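Local atomic coordinates of 2-dehydropantoate 2-reductase (Porphyromonas gingivalis, PDB entry 2QYT), a protein that probably catalyses the NADPH-dependent reduction of 2-dehydropantoate (ketopantoate) to (R)-pantoate in the biosynthesis of pantothenate. Residues 198-203 against 254-259. Residues are numbered along the deposited sequence; the frame is centred on the assembly and turned at random. Where two conformers were deposited one is given.
Sequences IMKKFM and QQLLDK
Met203, a selenomethionine, is tied into its own helix by the backbone bond from Met203 N to Met199 O (2.9 Å) and reaches Leu256 of the second helix chiefly through its CB and its CE methyl. Its CB points toward segment 254-259, and a bend at the last torsion (chi3 -30°) folds the terminal methyl back against the leucine fork. Met203 CE sits unusually close to both prongs, 3.4 Å from Leu256 CD1 and 3.5 Å from Leu256 CD2; with chi3 off a staggered position, the exact place of the methyl is somewhat doubtful. Leu256 CD1 also lies 3.7 Å from Met203 CB. The two side chains run nearly perpendicular to each other. Both segments belong to the helical C-terminal part of ketopantoate reductase; 198-203 on helix 194-215 and 254-259 on helix 252-262 have local axes that cross at -49°, 11.0 Å apart at closest approach. Helix 227-244 adds to this apolar seam, Val237 touching Met203 and Leu234 touching Leu256. A chi1 of -163° sets Lys200 CG beside its own carbonyl carbon, and Leu256 CD2 rests 4.0 Å from both Lys200 CG and Lys200 O. Gln255 flanks this lysine loosely, with Gln255 OE1 4.4 Å from Lys200 CD. Lys201, whose CB points away from segment 254-259, hydrogen-bonds through NZ to Asn118 OD1 and Val140 O.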
loop_
_atom_site.group_PDB
_atom_site.type_symbol
_atom_site.label_atom_id
_atom_site.label_comp_id
_atom_site.label_asym_id
_atom_site.label_seq_id
_atom_site.Cartn_x
_atom_site.Cartn_y
_atom_site.Cartn_z
ATOM N N ILE A 198 -2.769 9.139 -2.761
ATOM C CA ILE A 198 -1.412 8.627 -2.761
ATOM C C ILE A 198 -0.365 9.630 -2.245
ATOM O O ILE A 198 0.502 9.245 -1.446
ATOM C CB ILE A 198 -1.003 8.193 -4.179
ATOM C CG1 ILE A 198 -1.945 7.105 -4.697
ATOM C CG2 ILE A 198 0.463 7.711 -4.221
ATOM C CD1 ILE A 198 -1.562 5.811 -4.304
HETATM N N MSE A 199 -0.359 10.860 -2.760
HETATM C CA MSE A 199 0.579 11.868 -2.230
HETATM C C MSE A 199 0.228 12.199 -0.788
HETATM O O MSE A 199 1.114 12.335 0.049
HETATM C CB MSE A 199 0.680 13.130 -3.105
HETATM C CG MSE A 199 -0.579 13.985 -3.252
HETATM SE SE MSE A 199 -0.208 15.875 -3.712
HETATM C CE MSE A 199 -0.515 16.670 -1.990
ATOM N N LYS A 200 -1.068 12.298 -0.494
ATOM C CA LYS A 200 -1.499 12.605 0.866
ATOM C C LYS A 200 -0.959 11.590 1.883
ATOM O O LYS A 200 -0.374 11.982 2.897
ATOM C CB LYS A 200 -3.029 12.760 0.956
ATOM C CG LYS A 200 -3.534 13.475 2.202
ATOM C CD LYS A 200 -5.031 13.222 2.420
ATOM C CE LYS A 200 -5.307 11.889 3.151
ATOM N NZ LYS A 200 -6.367 11.062 2.493
ATOM N N LYS A 201 -1.111 10.295 1.581
ATOM C CA LYS A 201 -0.549 9.227 2.406
ATOM C C LYS A 201 0.976 9.353 2.545
ATOM O O LYS A 201 1.504 9.282 3.658
ATOM C CB LYS A 201 -0.915 7.853 1.817
ATOM C CG LYS A 201 -0.245 6.652 2.482
ATOM C CD LYS A 201 -1.168 5.955 3.443
ATOM C CE LYS A 201 -0.411 5.207 4.534
ATOM N NZ LYS A 201 -0.054 3.874 4.035
ATOM N N PHE A 202 1.670 9.535 1.423
ATOM C CA PHE A 202 3.133 9.572 1.414
ATOM C C PHE A 202 3.731 10.769 2.186
ATOM O O PHE A 202 4.726 10.634 2.886
ATOM C CB PHE A 202 3.702 9.533 -0.019
ATOM C CG PHE A 202 5.200 9.666 -0.056
ATOM C CD1 PHE A 202 6.018 8.536 0.151
ATOM C CD2 PHE A 202 5.796 10.912 -0.233
ATOM C CE1 PHE A 202 7.400 8.633 0.146
ATOM C CE2 PHE A 202 7.178 11.041 -0.214
ATOM C CZ PHE A 202 7.986 9.901 -0.032
HETATM N N MSE A 203 3.134 11.942 2.022
HETATM C CA MSE A 203 3.581 13.150 2.717
HETATM C C MSE A 203 3.518 12.981 4.242
HETATM O O MSE A 203 4.502 13.265 4.928
HETATM C CB MSE A 203 2.772 14.356 2.264
HETATM C CG MSE A 203 3.100 14.859 0.870
HETATM SE SE MSE A 203 1.826 16.249 0.280
HETATM C CE MSE A 203 0.257 15.661 1.259
ATOM N N GLN A 254 -1.722 22.438 6.341
ATOM C CA GLN A 254 -2.635 22.499 7.481
ATOM C C GLN A 254 -3.428 21.202 7.688
ATOM O O GLN A 254 -3.532 20.701 8.810
ATOM C CB GLN A 254 -3.588 23.698 7.342
ATOM C CG GLN A 254 -2.890 25.060 7.179
ATOM C CD GLN A 254 -1.903 25.376 8.304
ATOM O OE1 GLN A 254 -2.167 25.098 9.476
ATOM N NE2 GLN A 254 -0.758 25.959 7.947
ATOM N N GLN A 255 -3.982 20.669 6.597
ATOM C CA GLN A 255 -4.745 19.421 6.613
ATOM C C GLN A 255 -3.886 18.284 7.165
ATOM O O GLN A 255 -4.329 17.543 8.050
ATOM C CB GLN A 255 -5.223 19.080 5.198
ATOM C CG GLN A 255 -6.474 18.224 5.121
ATOM C CD GLN A 255 -7.019 18.132 3.703
ATOM O OE1 GLN A 255 -6.509 17.374 2.862
ATOM N NE2 GLN A 255 -8.065 18.907 3.430
ATOM N N LEU A 256 -2.662 18.166 6.637
ATOM C CA LEU A 256 -1.659 17.236 7.150
ATOM C C LEU A 256 -1.299 17.506 8.610
ATOM O O LEU A 256 -1.229 16.574 9.418
ATOM C CB LEU A 256 -0.377 17.271 6.297
ATOM C CG LEU A 256 -0.315 16.874 4.813
ATOM C CD1 LEU A 256 1.136 16.893 4.339
ATOM C CD2 LEU A 256 -0.963 15.534 4.529
ATOM N N LEU A 257 -1.071 18.782 8.932
ATOM C CA LEU A 257 -0.668 19.211 10.276
ATOM C C LEU A 257 -1.618 18.719 11.372
ATOM O O LEU A 257 -1.178 18.130 12.362
ATOM C CB LEU A 257 -0.558 20.747 10.346
ATOM C CG LEU A 257 0.350 21.510 11.328
ATOM C CD1 LEU A 257 -0.316 22.848 11.668
ATOM C CD2 LEU A 257 0.708 20.760 12.618
ATOM N N ASP A 258 -2.916 18.963 11.193
ATOM C CA ASP A 258 -3.900 18.667 12.232
ATOM C C ASP A 258 -4.033 17.170 12.528
ATOM O O ASP A 258 -4.172 16.775 13.690
ATOM C CB ASP A 258 -5.257 19.275 11.881
ATOM C CG ASP A 258 -6.077 19.587 13.106
ATOM O OD1 ASP A 258 -7.091 18.894 13.332
ATOM O OD2 ASP A 258 -5.698 20.514 13.856
ATOM N N LYS A 259 -3.978 16.354 11.472
ATOM C CA LYS A 259 -4.010 14.887 11.573
ATOM C C LYS A 259 -2.908 14.318 12.490
ATOM O O LYS A 259 -3.137 13.342 13.221
ATOM C CB LYS A 259 -3.945 14.256 10.170
ATOM C CG LYS A 259 -4.286 12.761 10.103
ATOM C CD LYS A 259 -5.774 12.483 10.347
ATOM C CE LYS A 259 -6.011 11.086 10.927
ATOM N NZ LYS A 259 -7.453 10.838 11.191
#